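Local coordinates for probable sulfate-binding lipoprotein SubI (PDB 6DDN) that probably binds sulfate outside the cytoplasmic membrane as the solute-binding component of a sulfate uptake system, at residues Lys152-Trp157 and Pro163-Ile168. Residues are numbered along the deposited sequence; the frame is centred on the assembly and turned at random.
Sequences KNIRDW and PGIEVI. With SO4 (sulfate ion), chain G.
Ile165 meets the preceding loop through a single methyl, CD1, which Lys152 and Ile154 both approach. The aliphatic part of Lys152 runs past the isoleucine in the opposite sense, bringing Lys152 CD to 3.7 Å from Ile165 CD1, while Ile154 CD1 lies 4.2 Å from that same Ile165 CD1. With CG1 of Ile165 anti to the carbonyl carbon (chi1 -68°) and a further bend at chi2, CD1 is turned to the loop. No hydrogen bond joins the two segments here; the link is apolar, with both isoleucines buried and the lysine at the exposed margin.

Polar bonds shape the loop around it. Arg155 NE donates to Asn153 OD1 over 3.2 Å, almost straight and in the guanidinium plane. The donor is tilted 28° from the Asn153 carbonyl plane. Arg162, from between the segments, hydrogen-bonds Lys152 O through NH2 and Asn153 O through NH1. At the far end, Trp157 N gives a 2.8 Å bond to O2 of a sulfate probably taken from the crystallisation liquor, and the Trp157 indole packs edge-to-face with Phe144.

From Ile165 the chain enters strand 167-168, parallel to strand 232-236. The contact thus joins two parts of the loop connecting strands 138-147 and 167-168 in the periplasmic solute-binding protein fold.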
# COMPACT_ATOMS: atom_id res chain seq x y z
N LYS A 152 13.80 5.02 21.14
CA LYS A 152 12.93 6.03 21.71
C LYS A 152 11.60 5.47 22.19
O LYS A 152 10.72 6.23 22.60
CB LYS A 152 12.69 7.15 20.69
CG LYS A 152 13.90 8.05 20.53
CD LYS A 152 13.88 8.81 19.23
CE LYS A 152 15.14 9.62 19.08
NZ LYS A 152 15.39 10.48 20.28
N ASN A 153 11.43 4.14 22.15
CA ASN A 153 10.29 3.46 22.76
C ASN A 153 8.97 3.97 22.17
O ASN A 153 8.11 4.51 22.87
CB ASN A 153 10.32 3.62 24.28
CG ASN A 153 9.30 2.75 24.98
OD1 ASN A 153 9.09 1.60 24.60
ND2 ASN A 153 8.67 3.29 26.01
N ILE A 154 8.83 3.79 20.86
CA ILE A 154 7.62 4.17 20.15
C ILE A 154 6.69 2.97 20.10
O ILE A 154 7.06 1.92 19.56
CB ILE A 154 7.94 4.68 18.74
CG1 ILE A 154 9.09 5.70 18.78
CG2 ILE A 154 6.71 5.29 18.10
CD1 ILE A 154 8.72 7.01 19.45
N ARG A 155 5.50 3.11 20.68
CA ARG A 155 4.53 2.02 20.73
C ARG A 155 3.13 2.38 20.28
O ARG A 155 2.34 1.47 20.00
CB ARG A 155 4.44 1.44 22.16
CG ARG A 155 5.77 1.07 22.79
CD ARG A 155 6.25 -0.32 22.37
NE ARG A 155 7.66 -0.52 22.70
CZ ARG A 155 8.42 -1.48 22.19
NH1 ARG A 155 7.92 -2.34 21.32
NH2 ARG A 155 9.69 -1.58 22.55
N ASP A 156 2.77 3.66 20.20
CA ASP A 156 1.39 4.03 19.90
C ASP A 156 1.36 5.41 19.25
O ASP A 156 2.38 6.10 19.16
CB ASP A 156 0.52 3.95 21.16
CG ASP A 156 0.85 5.01 22.20
OD1 ASP A 156 0.20 4.99 23.27
OD2 ASP A 156 1.73 5.86 21.97
N TRP A 157 0.17 5.81 18.81
CA TRP A 157 0.03 7.05 18.06
C TRP A 157 0.37 8.27 18.90
O TRP A 157 0.89 9.26 18.38
CB TRP A 157 -1.38 7.17 17.49
CG TRP A 157 -1.61 6.27 16.32
CD1 TRP A 157 -2.40 5.17 16.28
CD2 TRP A 157 -1.02 6.39 15.03
NE1 TRP A 157 -2.34 4.59 15.04
CE2 TRP A 157 -1.50 5.32 14.25
CE3 TRP A 157 -0.12 7.30 14.45
CZ2 TRP A 157 -1.13 5.14 12.92
CZ3 TRP A 157 0.24 7.12 13.12
CH2 TRP A 157 -0.25 6.04 12.38
N PRO A 163 7.78 15.34 22.39
CA PRO A 163 8.69 16.43 22.01
C PRO A 163 9.92 15.91 21.29
O PRO A 163 10.61 15.01 21.78
CB PRO A 163 9.05 17.07 23.35
CG PRO A 163 7.95 16.68 24.28
CD PRO A 163 7.47 15.34 23.83
N GLY A 164 10.20 16.48 20.12
CA GLY A 164 11.40 16.17 19.38
C GLY A 164 11.30 14.98 18.45
O GLY A 164 12.27 14.70 17.73
N ILE A 165 10.18 14.26 18.45
CA ILE A 165 10.01 13.11 17.57
C ILE A 165 9.65 13.61 16.18
O ILE A 165 8.63 14.30 16.00
CB ILE A 165 8.95 12.15 18.11
CG1 ILE A 165 9.43 11.48 19.40
CG2 ILE A 165 8.59 11.10 17.06
CD1 ILE A 165 10.72 10.71 19.24
N GLU A 166 10.48 13.29 15.19
CA GLU A 166 10.18 13.60 13.80
C GLU A 166 9.60 12.38 13.11
O GLU A 166 10.19 11.29 13.16
CB GLU A 166 11.42 14.08 13.03
CG GLU A 166 11.10 14.33 11.56
CD GLU A 166 12.33 14.57 10.71
OE1 GLU A 166 13.46 14.44 11.23
OE2 GLU A 166 12.16 14.91 9.52
N VAL A 167 8.45 12.56 12.48
CA VAL A 167 7.77 11.50 11.75
C VAL A 167 8.11 11.63 10.28
O VAL A 167 8.04 12.72 9.71
CB VAL A 167 6.25 11.56 11.98
CG1 VAL A 167 5.53 10.63 11.01
CG2 VAL A 167 5.91 11.22 13.42
N ILE A 168 8.48 10.51 9.66
CA ILE A 168 8.71 10.45 8.22
C ILE A 168 7.48 9.83 7.58
O ILE A 168 7.11 8.69 7.89
CB ILE A 168 9.98 9.64 7.89
CG1 ILE A 168 11.18 10.20 8.64
CG2 ILE A 168 10.24 9.66 6.39
CD1 ILE A 168 11.42 11.68 8.39
S SO4 G . -3.42 3.78 19.53
O1 SO4 G . -3.69 3.41 18.15
O2 SO4 G . -2.02 4.19 19.63
O3 SO4 G . -4.28 4.89 19.93
O4 SO4 G . -3.67 2.63 20.39